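Local coordinates for putative uncharacterized protein (Vibrio cholerae, PDB 4G7X) that forms the N-terminal N1 domain of the phage CTXphi coat protein pIII, which probably binds the host protein TolA during infection, at residues L37-M42 with Y96-E101; P79-C84 with A91-Y96. All blocks are in the same frame, centred on the assembly; numbering follows the deposited sequence.

Contact 1: L37-M42 with Y96-E101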
loop_
_atom_site.group_PDB
_atom_site.type_symbol
_atom_site.label_atom_id
_atom_site.label_comp_id
_atom_site.label_asym_id
_atom_site.label_seq_id
_atom_site.Cartn_x
_atom_site.Cartn_y
_atom_site.Cartn_z
ATOM N N LEU A 37 -15.595 -2.403 5.812
ATOM C CA LEU A 37 -16.363 -2.310 4.579
ATOM C C LEU A 37 -15.801 -1.159 3.750
ATOM O O LEU A 37 -16.053 0.016 4.035
ATOM C CB LEU A 37 -17.851 -2.136 4.878
ATOM C CG LEU A 37 -18.809 -2.264 3.692
ATOM C CD1 LEU A 37 -18.715 -3.646 3.052
ATOM C CD2 LEU A 37 -20.220 -1.987 4.178
ATOM N N PHE A 38 -15.004 -1.521 2.749
ATOM C CA PHE A 38 -14.262 -0.557 1.951
ATOM C C PHE A 38 -14.773 -0.587 0.528
ATOM O O PHE A 38 -14.636 -1.600 -0.167
ATOM C CB PHE A 38 -12.760 -0.873 1.981
ATOM C CG PHE A 38 -11.936 0.011 1.082
ATOM C CD1 PHE A 38 -11.581 -0.410 -0.200
ATOM C CD2 PHE A 38 -11.530 1.270 1.509
ATOM C CE1 PHE A 38 -10.831 0.410 -1.033
ATOM C CE2 PHE A 38 -10.775 2.089 0.682
ATOM C CZ PHE A 38 -10.426 1.660 -0.589
ATOM N N ASP A 39 -15.354 0.533 0.102
ATOM C CA ASP A 39 -15.891 0.668 -1.250
ATOM C C ASP A 39 -16.838 -0.500 -1.592
ATOM O O ASP A 39 -16.836 -1.031 -2.708
ATOM C CB ASP A 39 -14.732 0.784 -2.252
ATOM C CG ASP A 39 -15.107 1.537 -3.513
ATOM O OD1 ASP A 39 -16.034 2.377 -3.484
ATOM O OD2 ASP A 39 -14.452 1.286 -4.543
ATOM N N GLY A 40 -17.641 -0.895 -0.604
ATOM C CA GLY A 40 -18.630 -1.961 -0.763
ATOM C C GLY A 40 -18.110 -3.373 -0.555
ATOM O O GLY A 40 -18.890 -4.316 -0.543
ATOM N N CYS A 41 -16.796 -3.512 -0.383
ATOM C CA CYS A 41 -16.142 -4.806 -0.238
ATOM C C CYS A 41 -15.697 -5.021 1.199
ATOM O O CYS A 41 -15.038 -4.160 1.783
ATOM C CB CYS A 41 -14.925 -4.877 -1.158
ATOM S SG CYS A 41 -14.149 -6.507 -1.246
ATOM N N MET A 42 -16.053 -6.168 1.769
ATOM C CA MET A 42 -15.635 -6.477 3.132
ATOM C C MET A 42 -14.208 -7.006 3.152
ATOM O O MET A 42 -13.911 -8.048 2.562
ATOM C CB MET A 42 -16.582 -7.474 3.789
ATOM C CG MET A 42 -16.325 -7.641 5.280
ATOM S SD MET A 42 -16.772 -6.199 6.265
ATOM C CE MET A 42 -18.555 -6.370 6.295
ATOM N N TYR A 96 -15.476 2.205 5.824
ATOM C CA TYR A 96 -14.444 3.177 5.454
ATOM C C TYR A 96 -15.018 4.371 4.684
ATOM O O TYR A 96 -15.880 4.195 3.824
ATOM C CB TYR A 96 -13.302 2.524 4.670
ATOM C CG TYR A 96 -11.975 3.211 4.920
ATOM C CD1 TYR A 96 -11.270 2.989 6.103
ATOM C CD2 TYR A 96 -11.441 4.099 3.992
ATOM C CE1 TYR A 96 -10.065 3.625 6.350
ATOM C CE2 TYR A 96 -10.235 4.739 4.227
ATOM C CZ TYR A 96 -9.556 4.506 5.410
ATOM O OH TYR A 96 -8.358 5.142 5.639
ATOM N N PRO A 97 -14.564 5.598 5.018
ATOM C CA PRO A 97 -14.996 6.791 4.276
ATOM C C PRO A 97 -14.169 7.040 3.007
ATOM O O PRO A 97 -13.474 8.056 2.902
ATOM C CB PRO A 97 -14.815 7.923 5.295
ATOM C CG PRO A 97 -13.747 7.447 6.218
ATOM C CD PRO A 97 -13.781 5.942 6.222
ATOM N N TYR A 98 -14.265 6.122 2.047
ATOM C CA TYR A 98 -13.495 6.193 0.797
ATOM C C TYR A 98 -14.101 7.121 -0.267
ATOM O O TYR A 98 -15.327 7.203 -0.408
ATOM C CB TYR A 98 -13.292 4.781 0.224
ATOM C CG TYR A 98 -12.757 4.746 -1.195
ATOM C CD1 TYR A 98 -11.403 4.963 -1.459
ATOM C CD2 TYR A 98 -13.608 4.503 -2.274
ATOM C CE1 TYR A 98 -10.913 4.935 -2.757
ATOM C CE2 TYR A 98 -13.127 4.475 -3.575
ATOM C CZ TYR A 98 -11.780 4.690 -3.810
ATOM O OH TYR A 98 -11.304 4.660 -5.102
ATOM N N CYS A 99 -13.225 7.816 -0.996
ATOM C CA CYS A 99 -13.609 8.666 -2.125
ATOM C C CYS A 99 -12.501 8.666 -3.179
ATOM O O CYS A 99 -11.328 8.844 -2.837
ATOM C CB CYS A 99 -13.887 10.099 -1.659
ATOM S SG CYS A 99 -14.298 11.260 -2.987
ATOM N N PRO A 100 -12.864 8.461 -4.463
ATOM C CA PRO A 100 -11.872 8.453 -5.553
ATOM C C PRO A 100 -11.115 9.772 -5.753
ATOM O O PRO A 100 -11.556 10.826 -5.286
ATOM C CB PRO A 100 -12.716 8.140 -6.797
ATOM C CG PRO A 100 -13.924 7.445 -6.274
ATOM C CD PRO A 100 -14.210 8.118 -4.965
ATOM N N GLU A 101 -9.985 9.692 -6.455
ATOM C CA GLU A 101 -9.122 10.845 -6.721
ATOM C C GLU A 101 -9.793 11.929 -7.559
ATOM O O GLU A 101 -10.417 11.639 -8.583
ATOM C CB GLU A 101 -7.834 10.391 -7.410
ATOM C CG GLU A 101 -6.646 10.249 -6.476
ATOM C CD GLU A 101 -5.927 11.564 -6.237
ATOM O OE1 GLU A 101 -4.765 11.687 -6.675
ATOM O OE2 GLU A 101 -6.521 12.476 -5.620
HETATM O O HOH W 1 -15.775 2.842 1.453
#
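Phe-38 and Tyr-98 bring their rings together with centroids 4.9 Å apart. Their planes are inclined at 55°, an oblique pairing. The outer end of the phenylalanine does the touching: Phe-38 CZ lies 3.6 Å from Tyr-98 CD1. On the same side of the ring, Phe-38 CE2 is 3.7 Å from Tyr-98 CB. With CG anti to the backbone N (chi1 175°), the Phe-38 ring stems from the strand on that side, and its CD2, CE2 and CZ atoms meet Tyr-96 and Tyr-98. Tyr-96 takes up another part of the same ring. The Phe-38 and Tyr-96 side chains lie alongside each other with the same heading, and Tyr-96 CD2 meets Phe-38 CD2 at 3.8 Å, at the edge of the phenylalanine ring and near its plane. Phe-38 is therefore the common member of a three-ring aromatic cluster. Asp-39 also meets Tyr-98, at its CD2-CE2 side, with Asp-39 OD1 3.4 Å from Tyr-98 CD2.

Two polar links join the backbones. Tyr-96 N donates to Leu-37 O at 2.9 Å, nearly straight at 165°. One water then spans the two backbones, accepting from Asp-39 N and donating to Tyr-96 O at 2.7 Å in each case, just where the type I' turn from Phe-38 to Cys-41 begins to leave its neighbour.

Beyond the cluster, the Tyr-96 hydroxyl is hydrogen-bonded to Leu-25 O. Leu-24, on strand 20-27, touches both Phe-38 and Tyr-96, while the ring of His-22 also meets Phe-38. The contact thus lays the chain leaving strand 93-95 against the end of strand 35-38 and the type I' turn that leads into strand 41-48, with strand 20-27 touching Phe-38 and Tyr-96.

Contact 2: P79-C84 with A91-Y96; sequences PNWPMC and AERCIY
Trp-81 and Arg-93 meet through the indole face and the aliphatic part of the arginine. Arg-93 CB lies 3.6 Å from the centroid of the six-membered ring and only 7° off its normal, which qualifies as a CH-pi contact, and the extended chain then runs toward the rim, where Arg-93 CD is 3.5 Å from Trp-81 CZ2. The guanidinium plane is turned 64° from the indole, so the charged group does not stack on it. Pro-79 CB lies over the opposite face, placing the indole between proline and arginine.

Ile-95 meets the base of Trp-81: Ile-95 CD1 lies 3.6 Å from Trp-81 O, and Ile-95 CG1 is near Trp-81 CB. Met-83 begins by pointing away from the strand, but chi2 (-58°) turns its SD back to 3.9 Å from Ile-95 CB, and the further bend at chi3 takes CE to Ile-95 O.

The backbones are joined at Met-83 and Ile-95. Ile-95 N donates to Pro-82 O and Cys-84 N to Ile-95 O, both at 2.9 Å. Just beside this pair, Cys-84 and Cys-94 form a buried disulfide with the SG atoms 2.0 Å apart. Cys-94 holds SG between its N and carbonyl carbon, which turns the sulfur to Cys-84. Nearby, a water links Met-83 O to Ala-91 N, and Pro-82 CG rests on Ala-91 CB at 3.8 Å.

One residue bonded through both its N and its O to the residues flanking its partner is the signature of a single parallel beta bridge, beside which the Cys-84 to Cys-94 disulfide closes a short loop in the N1 domain.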
loop_
_atom_site.group_PDB
_atom_site.type_symbol
_atom_site.label_atom_id
_atom_site.label_comp_id
_atom_site.label_asym_id
_atom_site.label_seq_id
_atom_site.Cartn_x
_atom_site.Cartn_y
_atom_site.Cartn_z
ATOM N N PRO A 79 -23.704 -4.283 7.124
ATOM C CA PRO A 79 -23.726 -4.179 8.578
ATOM C C PRO A 79 -24.061 -2.776 9.070
ATOM O O PRO A 79 -23.734 -1.788 8.411
ATOM C CB PRO A 79 -22.293 -4.535 8.961
ATOM C CG PRO A 79 -21.476 -4.050 7.817
ATOM C CD PRO A 79 -22.334 -4.198 6.587
ATOM N N ASN A 80 -24.704 -2.699 10.232
ATOM C CA ASN A 80 -24.920 -1.426 10.902
ATOM C C ASN A 80 -23.699 -1.101 11.749
ATOM O O ASN A 80 -23.675 -1.346 12.958
ATOM C CB ASN A 80 -26.193 -1.459 11.757
ATOM C CG ASN A 80 -26.560 -0.098 12.315
ATOM O OD1 ASN A 80 -25.960 0.919 11.970
ATOM N ND2 ASN A 80 -27.559 -0.075 13.188
ATOM N N TRP A 81 -22.678 -0.571 11.083
ATOM C CA TRP A 81 -21.409 -0.233 11.718
ATOM C C TRP A 81 -21.142 1.241 11.650
ATOM O O TRP A 81 -21.637 1.920 10.750
ATOM C CB TRP A 81 -20.259 -0.949 11.019
ATOM C CG TRP A 81 -20.175 -2.439 11.219
ATOM C CD1 TRP A 81 -20.896 -3.239 12.103
ATOM C CD2 TRP A 81 -19.260 -3.354 10.536
ATOM N NE1 TRP A 81 -20.512 -4.552 11.998
ATOM C CE2 TRP A 81 -19.527 -4.687 11.079
ATOM C CE3 TRP A 81 -18.280 -3.203 9.563
ATOM C CZ2 TRP A 81 -18.837 -5.811 10.639
ATOM C CZ3 TRP A 81 -17.585 -4.337 9.138
ATOM C CH2 TRP A 81 -17.861 -5.610 9.663
ATOM N N PRO A 82 -20.322 1.758 12.585
ATOM C CA PRO A 82 -19.899 3.150 12.521
ATOM C C PRO A 82 -18.888 3.379 11.404
ATOM O O PRO A 82 -18.307 2.426 10.879
ATOM C CB PRO A 82 -19.216 3.368 13.876
ATOM C CG PRO A 82 -18.668 2.029 14.223
ATOM C CD PRO A 82 -19.653 1.026 13.678
ATOM N N MET A 83 -18.685 4.636 11.042
ATOM C CA MET A 83 -17.624 4.999 10.118
ATOM C C MET A 83 -16.275 4.832 10.808
ATOM O O MET A 83 -16.137 5.127 12.000
ATOM C CB MET A 83 -17.804 6.441 9.631
ATOM C CG MET A 83 -19.124 6.695 8.904
ATOM S SD MET A 83 -19.398 5.651 7.455
ATOM C CE MET A 83 -18.070 6.191 6.392
ATOM N N CYS A 84 -15.287 4.331 10.072
ATOM C CA CYS A 84 -13.933 4.244 10.612
ATOM C C CYS A 84 -13.444 5.633 10.997
ATOM O O CYS A 84 -13.713 6.612 10.296
ATOM C CB CYS A 84 -12.973 3.619 9.594
ATOM S SG CYS A 84 -13.453 1.976 9.006
ATOM N N ALA A 91 -13.271 2.181 15.686
ATOM C CA ALA A 91 -13.878 0.894 16.030
ATOM C C ALA A 91 -13.168 -0.202 15.243
ATOM O O ALA A 91 -12.624 0.065 14.168
ATOM C CB ALA A 91 -15.360 0.917 15.703
ATOM N N GLU A 92 -13.155 -1.427 15.761
ATOM C CA GLU A 92 -12.431 -2.504 15.080
ATOM C C GLU A 92 -13.233 -3.170 13.960
ATOM O O GLU A 92 -12.706 -4.030 13.256
ATOM C CB GLU A 92 -11.895 -3.544 16.067
ATOM C CG GLU A 92 -12.969 -4.347 16.774
ATOM C CD GLU A 92 -13.656 -3.557 17.865
ATOM O OE1 GLU A 92 -13.080 -2.554 18.341
ATOM O OE2 GLU A 92 -14.775 -3.949 18.249
ATOM N N ARG A 93 -14.498 -2.778 13.810
ATOM C CA ARG A 93 -15.294 -3.129 12.629
ATOM C C ARG A 93 -16.008 -1.871 12.199
ATOM O O ARG A 93 -16.761 -1.284 12.974
ATOM C CB ARG A 93 -16.296 -4.242 12.926
ATOM C CG ARG A 93 -15.629 -5.586 13.078
ATOM C CD ARG A 93 -16.614 -6.726 13.221
ATOM N NE ARG A 93 -15.853 -7.966 13.150
ATOM C CZ ARG A 93 -15.159 -8.465 14.169
ATOM N NH1 ARG A 93 -15.173 -7.850 15.343
ATOM N NH2 ARG A 93 -14.462 -9.584 14.016
ATOM N N CYS A 94 -15.749 -1.422 10.977
ATOM C CA CYS A 94 -16.240 -0.112 10.572
ATOM C C CYS A 94 -16.376 0.032 9.064
ATOM O O CYS A 94 -15.828 -0.767 8.307
ATOM C CB CYS A 94 -15.336 0.988 11.151
ATOM S SG CYS A 94 -13.579 0.861 10.717
ATOM N N ILE A 95 -17.121 1.050 8.643
ATOM C CA ILE A 95 -17.291 1.365 7.227
ATOM C C ILE A 95 -16.283 2.448 6.855
ATOM O O ILE A 95 -16.221 3.490 7.510
ATOM C CB ILE A 95 -18.739 1.828 6.934
ATOM C CG1 ILE A 95 -19.735 0.738 7.345
ATOM C CG2 ILE A 95 -18.898 2.213 5.466
ATOM C CD1 ILE A 95 -21.189 1.164 7.282
ATOM N N TYR A 96 -15.476 2.205 5.824
ATOM C CA TYR A 96 -14.444 3.177 5.454
ATOM C C TYR A 96 -15.018 4.371 4.684
ATOM O O TYR A 96 -15.880 4.195 3.824
ATOM C CB TYR A 96 -13.302 2.524 4.670
ATOM C CG TYR A 96 -11.975 3.211 4.920
ATOM C CD1 TYR A 96 -11.270 2.989 6.103
ATOM C CD2 TYR A 96 -11.441 4.099 3.992
ATOM C CE1 TYR A 96 -10.065 3.625 6.350
ATOM C CE2 TYR A 96 -10.235 4.739 4.227
ATOM C CZ TYR A 96 -9.556 4.506 5.410
ATOM O OH TYR A 96 -8.358 5.142 5.639
HETATM O O HOH W 2 -14.857 4.171 14.268
#

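Contact 1 and contact 2 have centres about 11 Å apart and meet at Tyr-96, where the second segment of contact 2 ends and that of contact 1 begins. Along the chain, contact 2 is nested within the loop closed by contact 1. Strand 93-95 connects them: one edge takes the bridge from 79-84, while the other runs parallel to strand 35-38, with a probable hydrogen bond from Leu-37 N to Cys-94 O at 3.0 Å. Met-42 SD also packs 3.5 Å from Trp-81 CZ3. The disulfide-closed loop is thereby joined to the mixed sheet, and the chain continues to Glu-101, which reaches the other protein chain of the assembly.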